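Local coordinates for biogenic amine-binding protein (Rhodnius prolixus, PDB 4GE1) that binds biogenic amines such as serotonin and norepinephrine in a lipocalin barrel, probably sequestering them in the saliva of a blood-feeding insect, at residues Y25-K30 / Y136-R141; S118-V123 / E147-K152. One frame throughout, in Å; residues are numbered along the deposited sequence.

Contact 1. Residues Y25-K30 / Y136-R141; sequences YITHYK and YAVQSR. With TSS (2-(1H-indol-3-yl)ethanamine), chain E.
I26 and Q139 face each other as a non-hydrogen-bonded pair where the first and last long strands of the lipocalin barrel run antiparallel and help close it. Their side chains lie side by side and point the same way, into the pocket that holds tryptamine. The Q139 chain is extended beyond CG (chi2 179°), and its OE1 accepts the indole N-H of the ligand, NE1 to OE1 3.2 Å with an angle of 155° at the hydrogen. Its other tip atom, NE2, is held by S121 and Y112, which fixes the turn of the amide and leaves the oxygen directed at the ligand. I26 adds an apolar contact, CD1 lying 3.7 Å from CD1 of the indole, while its CG2 packs against the A137 methyl. D73 also hydrogen-bonds tryptamine. On the other face of the sheet, H28 CB meets V138 CB at 3.9 Å. Next to the I26/Q139 pair the register shifts by one: T27 and H28 both sit opposite V138, a classic beta bulge. T27 N donates to V138 O (2.9 Å), and V138 N to H28 O (2.8 Å). T27 OG1 lies in the plane of the H28 ring at its edge, hydrogen-bonded to H28 ND1 at 2.9 Å.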
ATOM      1  N   TYR A  25       7.856   1.472   2.482  1.00 31.52           N
ATOM      2  CA  TYR A  25       7.783   0.379   3.435  1.00 31.75           C
ATOM      3  C   TYR A  25       6.525   0.550   4.280  1.00 35.81           C
ATOM      4  O   TYR A  25       6.222   1.653   4.738  1.00 28.57           O
ATOM      5  CB  TYR A  25       9.005   0.371   4.351  1.00 36.70           C
ATOM      6  CG  TYR A  25      10.309   0.098   3.640  1.00 37.93           C
ATOM      7  CD1 TYR A  25      11.085   1.140   3.145  1.00 41.50           C
ATOM      8  CD2 TYR A  25      10.765  -1.200   3.463  1.00 35.44           C
ATOM      9  CE1 TYR A  25      12.281   0.895   2.488  1.00 43.63           C
ATOM     10  CE2 TYR A  25      11.961  -1.454   2.809  1.00 44.51           C
ATOM     11  CZ  TYR A  25      12.712  -0.401   2.320  1.00 40.80           C
ATOM     12  OH  TYR A  25      13.904  -0.647   1.675  1.00 43.75           O
ATOM     13  N   ILE A  26       5.792  -0.541   4.476  1.00 32.38           N
ATOM     14  CA  ILE A  26       4.621  -0.522   5.347  1.00 38.50           C
ATOM     15  C   ILE A  26       5.060  -0.833   6.771  1.00 35.47           C
ATOM     16  O   ILE A  26       5.432  -1.963   7.087  1.00 30.86           O
ATOM     17  CB  ILE A  26       3.545  -1.503   4.871  1.00 30.09           C
ATOM     18  CG1 ILE A  26       3.224  -1.226   3.396  1.00 31.71           C
ATOM     19  CG2 ILE A  26       2.288  -1.366   5.725  1.00 29.31           C
ATOM     20  CD1 ILE A  26       1.950  -1.856   2.911  1.00 32.64           C
ATOM     21  N   THR A  27       5.039   0.187   7.620  1.00 30.49           N
ATOM     22  CA  THR A  27       5.606   0.071   8.956  1.00 38.72           C
ATOM     23  C   THR A  27       4.586  -0.336  10.023  1.00 37.50           C
ATOM     24  O   THR A  27       4.915  -1.063  10.957  1.00 40.43           O
ATOM     25  CB  THR A  27       6.290   1.384   9.373  1.00 42.59           C
ATOM     26  OG1 THR A  27       5.364   2.471   9.238  1.00 40.15           O
ATOM     27  CG2 THR A  27       7.503   1.641   8.491  1.00 39.67           C
ATOM     28  N   HIS A  28       3.358   0.147   9.882  1.00 34.02           N
ATOM     29  CA  HIS A  28       2.300  -0.102  10.859  1.00 33.93           C
ATOM     30  C   HIS A  28       0.995  -0.266  10.108  1.00 43.25           C
ATOM     31  O   HIS A  28       0.796   0.356   9.061  1.00 33.76           O
ATOM     32  CB  HIS A  28       2.136   1.087  11.806  1.00 37.61           C
ATOM     33  CG  HIS A  28       3.375   1.445  12.568  1.00 43.11           C
ATOM     34  ND1 HIS A  28       4.467   2.034  11.976  1.00 45.50           N
ATOM     35  CD2 HIS A  28       3.679   1.313  13.880  1.00 47.71           C
ATOM     36  CE1 HIS A  28       5.400   2.245  12.889  1.00 47.10           C
ATOM     37  NE2 HIS A  28       4.947   1.814  14.052  1.00 48.11           N
ATOM     38  N   TYR A  29       0.088  -1.075  10.645  1.00 48.74           N
ATOM     39  CA  TYR A  29      -1.199  -1.245   9.988  1.00 40.17           C
ATOM     40  C   TYR A  29      -2.246  -2.016  10.775  1.00 42.60           C
ATOM     41  O   TYR A  29      -1.931  -2.904  11.571  1.00 43.50           O
ATOM     42  CB  TYR A  29      -1.014  -1.894   8.615  1.00 27.91           C
ATOM     43  CG  TYR A  29      -0.499  -3.313   8.636  1.00 30.34           C
ATOM     44  CD1 TYR A  29      -1.365  -4.390   8.770  1.00 28.14           C
ATOM     45  CD2 TYR A  29       0.859  -3.579   8.477  1.00 27.08           C
ATOM     46  CE1 TYR A  29      -0.888  -5.698   8.754  1.00 32.95           C
ATOM     47  CE2 TYR A  29       1.341  -4.877   8.456  1.00 29.07           C
ATOM     48  CZ  TYR A  29       0.472  -5.934   8.596  1.00 40.90           C
ATOM     49  OH  TYR A  29       0.980  -7.225   8.582  1.00 36.81           O
ATOM     50  N   LYS A  30      -3.500  -1.660  10.531  1.00 39.69           N
ATOM     51  CA  LYS A  30      -4.631  -2.419  11.034  1.00 35.54           C
ATOM     52  C   LYS A  30      -5.349  -3.043   9.855  1.00 39.57           C
ATOM     53  O   LYS A  30      -5.790  -2.346   8.939  1.00 43.88           O
ATOM     54  CB  LYS A  30      -5.603  -1.528  11.797  1.00 44.01           C
ATOM     55  CG  LYS A  30      -6.910  -2.245  12.163  1.00 43.12           C
ATOM     56  CD  LYS A  30      -7.805  -1.367  13.012  1.00 37.63           C
ATOM     57  CE  LYS A  30      -9.088  -2.091  13.405  1.00 39.10           C
ATOM     58  NZ  LYS A  30     -10.114  -1.123  13.866  1.00 50.11           N
ATOM     59  N   TYR A 136      -5.882  -0.021   7.133  1.00 27.04           N
ATOM     60  CA  TYR A 136      -5.303   1.279   7.445  1.00 35.64           C
ATOM     61  C   TYR A 136      -3.797   1.093   7.605  1.00 37.65           C
ATOM     62  O   TYR A 136      -3.348   0.287   8.425  1.00 38.75           O
ATOM     63  CB  TYR A 136      -5.891   1.838   8.741  1.00 37.39           C
ATOM     64  CG  TYR A 136      -7.295   2.374   8.616  1.00 40.83           C
ATOM     65  CD1 TYR A 136      -7.529   3.658   8.140  1.00 45.34           C
ATOM     66  CD2 TYR A 136      -8.389   1.603   8.992  1.00 45.99           C
ATOM     67  CE1 TYR A 136      -8.810   4.157   8.035  1.00 51.72           C
ATOM     68  CE2 TYR A 136      -9.676   2.093   8.894  1.00 51.14           C
ATOM     69  CZ  TYR A 136      -9.880   3.371   8.418  1.00 53.35           C
ATOM     70  OH  TYR A 136     -11.158   3.857   8.315  1.00 48.23           O
ATOM     71  N   ALA A 137      -3.011   1.828   6.827  1.00 34.76           N
ATOM     72  CA  ALA A 137      -1.566   1.603   6.817  1.00 31.25           C
ATOM     73  C   ALA A 137      -0.734   2.873   6.957  1.00 38.29           C
ATOM     74  O   ALA A 137      -1.008   3.886   6.310  1.00 32.28           O
ATOM     75  CB  ALA A 137      -1.150   0.840   5.546  1.00 27.61           C
ATOM     76  N   VAL A 138       0.288   2.797   7.806  1.00 36.58           N
ATOM     77  CA  VAL A 138       1.346   3.798   7.836  1.00 34.39           C
ATOM     78  C   VAL A 138       2.518   3.333   6.963  1.00 39.26           C
ATOM     79  O   VAL A 138       2.963   2.179   7.045  1.00 32.69           O
ATOM     80  CB  VAL A 138       1.813   4.095   9.268  1.00 39.97           C
ATOM     81  CG1 VAL A 138       3.044   4.987   9.253  1.00 36.83           C
ATOM     82  CG2 VAL A 138       0.682   4.752  10.058  1.00 34.11           C
ATOM     83  N   GLN A 139       2.996   4.234   6.114  1.00 33.95           N
ATOM     84  CA  GLN A 139       4.012   3.903   5.119  1.00 32.20           C
ATOM     85  C   GLN A 139       5.176   4.894   5.172  1.00 33.42           C
ATOM     86  O   GLN A 139       4.987   6.086   5.414  1.00 37.82           O
ATOM     87  CB  GLN A 139       3.378   3.839   3.721  1.00 32.16           C
ATOM     88  CG  GLN A 139       2.137   2.934   3.684  1.00 30.32           C
ATOM     89  CD  GLN A 139       1.468   2.867   2.321  1.00 31.08           C
ATOM     90  OE1 GLN A 139       0.948   1.825   1.926  1.00 32.92           O
ATOM     91  NE2 GLN A 139       1.462   3.981   1.604  1.00 35.41           N
ATOM     92  N   SER A 140       6.386   4.387   4.978  1.00 35.39           N
ATOM     93  CA  SER A 140       7.582   5.204   5.117  1.00 35.82           C
ATOM     94  C   SER A 140       8.498   4.996   3.914  1.00 34.66           C
ATOM     95  O   SER A 140       8.444   3.961   3.252  1.00 40.58           O
ATOM     96  CB  SER A 140       8.311   4.843   6.410  1.00 34.89           C
ATOM     97  OG  SER A 140       9.530   5.563   6.550  1.00 39.91           O
ATOM     98  N   ARG A 141       9.319   5.994   3.621  1.00 40.74           N
ATOM     99  CA  ARG A 141      10.316   5.871   2.565  1.00 43.48           C
ATOM    100  C   ARG A 141      11.486   5.039   3.078  1.00 44.90           C
ATOM    101  O   ARG A 141      12.270   4.507   2.294  1.00 50.74           O
ATOM    102  CB  ARG A 141      10.794   7.249   2.104  1.00 37.26           C
ATOM    103  CG  ARG A 141       9.746   8.055   1.326  1.00 37.68           C
ATOM    104  CD  ARG A 141       9.257   7.322   0.075  1.00 36.73           C
ATOM    105  NE  ARG A 141       8.621   8.228  -0.880  1.00 37.96           N
ATOM    106  CZ  ARG A 141       8.103   7.852  -2.047  1.00 40.52           C
ATOM    107  NH1 ARG A 141       8.133   6.579  -2.408  1.00 30.32           N
ATOM    108  NH2 ARG A 141       7.557   8.756  -2.860  1.00 38.33           N
TER
HETATM  109  N1  TSS E 201      -0.897  -4.468  -1.709  1.00 34.81           N
HETATM  110  CA  TSS E 201      -2.286  -4.464  -1.318  1.00 33.03           C
HETATM  111  CB  TSS E 201      -2.672  -3.562  -0.188  1.00 28.36           C
HETATM  112  CG  TSS E 201      -1.997  -2.231  -0.095  1.00 22.27           C
HETATM  113  CD1 TSS E 201      -1.076  -1.837   0.865  1.00 26.25           C
HETATM  114  NE1 TSS E 201      -0.705  -0.562   0.627  1.00 28.66           N
HETATM  115  CE2 TSS E 201      -1.359  -0.097  -0.496  1.00 29.18           C
HETATM  116  CD2 TSS E 201      -2.166  -1.105  -0.959  1.00 23.34           C
HETATM  117  CZ2 TSS E 201      -1.312   1.154  -1.171  1.00 31.48           C
HETATM  118  CH2 TSS E 201      -2.099   1.366  -2.299  1.00 29.68           C
HETATM  119  CZ3 TSS E 201      -2.922   0.340  -2.769  1.00 33.62           C
HETATM  120  CE3 TSS E 201      -2.962  -0.894  -2.108  1.00 23.18           C

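Contact 2. Residues S118-V123 / E147-K152; sequences SKYSVV and EDVKSK
Y120 reaches from the start of strand 120-127 to segment 147-152, which leads into helix 150-159, and its ring meets V149 and K152 there. From CB, chi1 of 79° sets CG between the backbone N and the carbonyl carbon, and the ring continues toward the helix. On one side of the ring, CD2 comes first, 4.0 Å from V149 CB, the two side chains crossing obliquely. Further out CE2 and then CZ approach K152 CB, the latter to 3.8 Å. The phenol OH lies nearest of all to this methylene, at 3.5 Å, with K152 CD also beside it; the lysine crosses the tyrosine at about a right angle and carries its ammonium end away. The hydroxyl is hydrogen-bonded to D114, on strand 102-115. From the preceding residue, K119 CD lies 3.5 Å from V149 CG1. K119 NZ stays 5.4 Å from D148 OD1, too far for a salt bridge, although the opposite charges may attract weakly. V153 of the helix also touches Y120. The arrangement is that of the lipocalin fold, in which a helix following the last barrel strand packs against the outside of the barrel wall.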
ATOM      1  N   SER A 118       8.062  12.614   0.692  1.00 53.93           N
ATOM      2  CA  SER A 118       9.451  12.165   0.799  1.00 53.83           C
ATOM      3  C   SER A 118       9.778  11.427   2.101  1.00 52.54           C
ATOM      4  O   SER A 118      10.926  11.054   2.333  1.00 46.06           O
ATOM      5  CB  SER A 118      10.433  13.329   0.560  1.00 45.03           C
ATOM      6  OG  SER A 118      10.327  14.343   1.548  1.00 56.81           O
ATOM      7  N   LYS A 119       8.771  11.207   2.943  1.00 50.76           N
ATOM      8  CA  LYS A 119       8.987  10.493   4.199  1.00 41.02           C
ATOM      9  C   LYS A 119       7.890   9.488   4.537  1.00 45.32           C
ATOM     10  O   LYS A 119       8.173   8.303   4.744  1.00 48.14           O
ATOM     11  CB  LYS A 119       9.163  11.469   5.360  1.00 42.69           C
ATOM     12  CG  LYS A 119      10.514  12.149   5.393  1.00 62.02           C
ATOM     13  CD  LYS A 119      10.644  13.044   6.607  1.00 68.81           C
ATOM     14  CE  LYS A 119      12.038  13.628   6.697  1.00 78.66           C
ATOM     15  NZ  LYS A 119      12.396  14.390   5.469  1.00 85.73           N
ATOM     16  N   TYR A 120       6.647   9.964   4.597  1.00 42.75           N
ATOM     17  CA  TYR A 120       5.543   9.148   5.090  1.00 37.55           C
ATOM     18  C   TYR A 120       4.261   9.340   4.289  1.00 35.43           C
ATOM     19  O   TYR A 120       4.052  10.373   3.657  1.00 43.69           O
ATOM     20  CB  TYR A 120       5.255   9.493   6.551  1.00 45.54           C
ATOM     21  CG  TYR A 120       4.452  10.774   6.714  1.00 48.82           C
ATOM     22  CD1 TYR A 120       3.058  10.747   6.798  1.00 49.10           C
ATOM     23  CD2 TYR A 120       5.085  12.009   6.767  1.00 44.08           C
ATOM     24  CE1 TYR A 120       2.321  11.923   6.938  1.00 44.14           C
ATOM     25  CE2 TYR A 120       4.359  13.188   6.908  1.00 48.18           C
ATOM     26  CZ  TYR A 120       2.978  13.139   6.992  1.00 51.51           C
ATOM     27  OH  TYR A 120       2.262  14.306   7.131  1.00 50.59           O
ATOM     28  N   SER A 121       3.400   8.335   4.338  1.00 39.46           N
ATOM     29  CA  SER A 121       2.037   8.467   3.849  1.00 39.87           C
ATOM     30  C   SER A 121       1.125   7.601   4.703  1.00 42.33           C
ATOM     31  O   SER A 121       1.553   6.592   5.252  1.00 49.22           O
ATOM     32  CB  SER A 121       1.934   8.063   2.381  1.00 38.07           C
ATOM     33  OG  SER A 121       2.309   6.713   2.188  1.00 33.26           O
ATOM     34  N   VAL A 122      -0.130   8.005   4.823  1.00 42.01           N
ATOM     35  CA  VAL A 122      -1.102   7.238   5.586  1.00 41.68           C
ATOM     36  C   VAL A 122      -2.278   6.912   4.673  1.00 43.91           C
ATOM     37  O   VAL A 122      -2.817   7.790   4.001  1.00 39.99           O
ATOM     38  CB  VAL A 122      -1.551   8.011   6.824  1.00 43.54           C
ATOM     39  CG1 VAL A 122      -2.578   7.213   7.607  1.00 47.50           C
ATOM     40  CG2 VAL A 122      -0.334   8.348   7.686  1.00 33.92           C
ATOM     41  N   VAL A 123      -2.657   5.643   4.619  1.00 34.44           N
ATOM     42  CA  VAL A 123      -3.589   5.213   3.590  1.00 29.84           C
ATOM     43  C   VAL A 123      -4.713   4.342   4.147  1.00 41.03           C
ATOM     44  O   VAL A 123      -4.549   3.661   5.157  1.00 39.75           O
ATOM     45  CB  VAL A 123      -2.848   4.478   2.429  1.00 37.22           C
ATOM     46  CG1 VAL A 123      -2.356   3.081   2.862  1.00 31.87           C
ATOM     47  CG2 VAL A 123      -3.723   4.396   1.187  1.00 31.72           C
ATOM     48  N   GLU A 147      11.770   9.780  13.057  1.00 67.67           N
ATOM     49  CA  GLU A 147      11.355  10.287  14.360  1.00 69.17           C
ATOM     50  C   GLU A 147      10.661  11.649  14.279  1.00 74.25           C
ATOM     51  O   GLU A 147       9.716  11.910  15.022  1.00 77.34           O
ATOM     52  CB  GLU A 147      12.556  10.348  15.312  1.00 71.89           C
ATOM     53  CG  GLU A 147      12.202  10.602  16.773  1.00 77.55           C
ATOM     54  CD  GLU A 147      12.026  12.077  17.097  1.00 87.41           C
ATOM     55  OE1 GLU A 147      12.657  12.921  16.422  1.00 88.86           O
ATOM     56  OE2 GLU A 147      11.257  12.392  18.032  1.00 90.65           O
ATOM     57  N   ASP A 148      11.121  12.508  13.373  1.00 78.97           N
ATOM     58  CA  ASP A 148      10.624  13.885  13.303  1.00 82.34           C
ATOM     59  C   ASP A 148       9.265  14.049  12.611  1.00 74.25           C
ATOM     60  O   ASP A 148       8.736  15.163  12.530  1.00 72.23           O
ATOM     61  CB  ASP A 148      11.670  14.815  12.673  1.00 93.51           C
ATOM     62  CG  ASP A 148      12.212  14.288  11.356  1.00 99.23           C
ATOM     63  OD1 ASP A 148      11.505  13.513  10.678  1.00 98.61           O
ATOM     64  OD2 ASP A 148      13.349  14.658  10.995  1.00103.47           O
ATOM     65  N   VAL A 149       8.701  12.949  12.117  1.00 65.98           N
ATOM     66  CA  VAL A 149       7.375  12.990  11.504  1.00 60.52           C
ATOM     67  C   VAL A 149       6.373  12.109  12.243  1.00 59.80           C
ATOM     68  O   VAL A 149       5.236  11.951  11.801  1.00 56.00           O
ATOM     69  CB  VAL A 149       7.393  12.586  10.005  1.00 53.38           C
ATOM     70  CG1 VAL A 149       8.312  13.497   9.213  1.00 57.13           C
ATOM     71  CG2 VAL A 149       7.788  11.119   9.838  1.00 59.10           C
ATOM     72  N   LYS A 150       6.791  11.534  13.366  1.00 61.38           N
ATOM     73  CA  LYS A 150       5.884  10.719  14.168  1.00 63.84           C
ATOM     74  C   LYS A 150       4.602  11.489  14.489  1.00 67.21           C
ATOM     75  O   LYS A 150       3.501  10.955  14.363  1.00 66.74           O
ATOM     76  CB  LYS A 150       6.555  10.255  15.462  1.00 71.60           C
ATOM     77  CG  LYS A 150       7.751   9.333  15.267  1.00 81.32           C
ATOM     78  CD  LYS A 150       8.314   8.865  16.610  1.00 90.45           C
ATOM     79  CE  LYS A 150       9.592   8.057  16.430  1.00 90.93           C
ATOM     80  NZ  LYS A 150       9.397   6.908  15.500  1.00 88.56           N
ATOM     81  N   SER A 151       4.744  12.748  14.896  1.00 70.94           N
ATOM     82  CA  SER A 151       3.581  13.553  15.275  1.00 74.02           C
ATOM     83  C   SER A 151       2.610  13.739  14.110  1.00 66.10           C
ATOM     84  O   SER A 151       1.397  13.610  14.277  1.00 64.70           O
ATOM     85  CB  SER A 151       4.009  14.907  15.852  1.00 76.48           C
ATOM     86  OG  SER A 151       4.824  15.618  14.939  1.00 85.08           O
ATOM     87  N   LYS A 152       3.147  14.031  12.930  1.00 65.08           N
ATOM     88  CA  LYS A 152       2.323  14.171  11.731  1.00 67.43           C
ATOM     89  C   LYS A 152       1.534  12.896  11.411  1.00 64.92           C
ATOM     90  O   LYS A 152       0.381  12.958  10.995  1.00 70.83           O
ATOM     91  CB  LYS A 152       3.184  14.577  10.536  1.00 72.91           C
ATOM     92  CG  LYS A 152       3.998  15.842  10.760  1.00 80.41           C
ATOM     93  CD  LYS A 152       3.890  16.783   9.569  1.00 89.00           C
ATOM     94  CE  LYS A 152       4.807  17.989   9.723  1.00 98.02           C
ATOM     95  NZ  LYS A 152       6.246  17.593   9.759  1.00100.27           N
TER

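Contact 1 is a buried strand pairing, whereas contact 2 is partly buried and lies farther out, its centre about 15 Å from that of the chain. Backbone hydrogen bonds knit the first; the second relies on apolar packing near the N-terminal start of the helix. They meet within one sheet, since strands 120-127 and 130-140 are neighbours: Q139 N to S121 O (2.9 Å) and R141 N to K119 O (2.8 Å) are probable hydrogen bonds between them. Helix 150-159 serves both, through V153 and L157 against V138 and through K152 against Y120. Only contact 1 touches tryptamine; in contact 2 the side chain of Y120 is about 13 Å from the bound TSS.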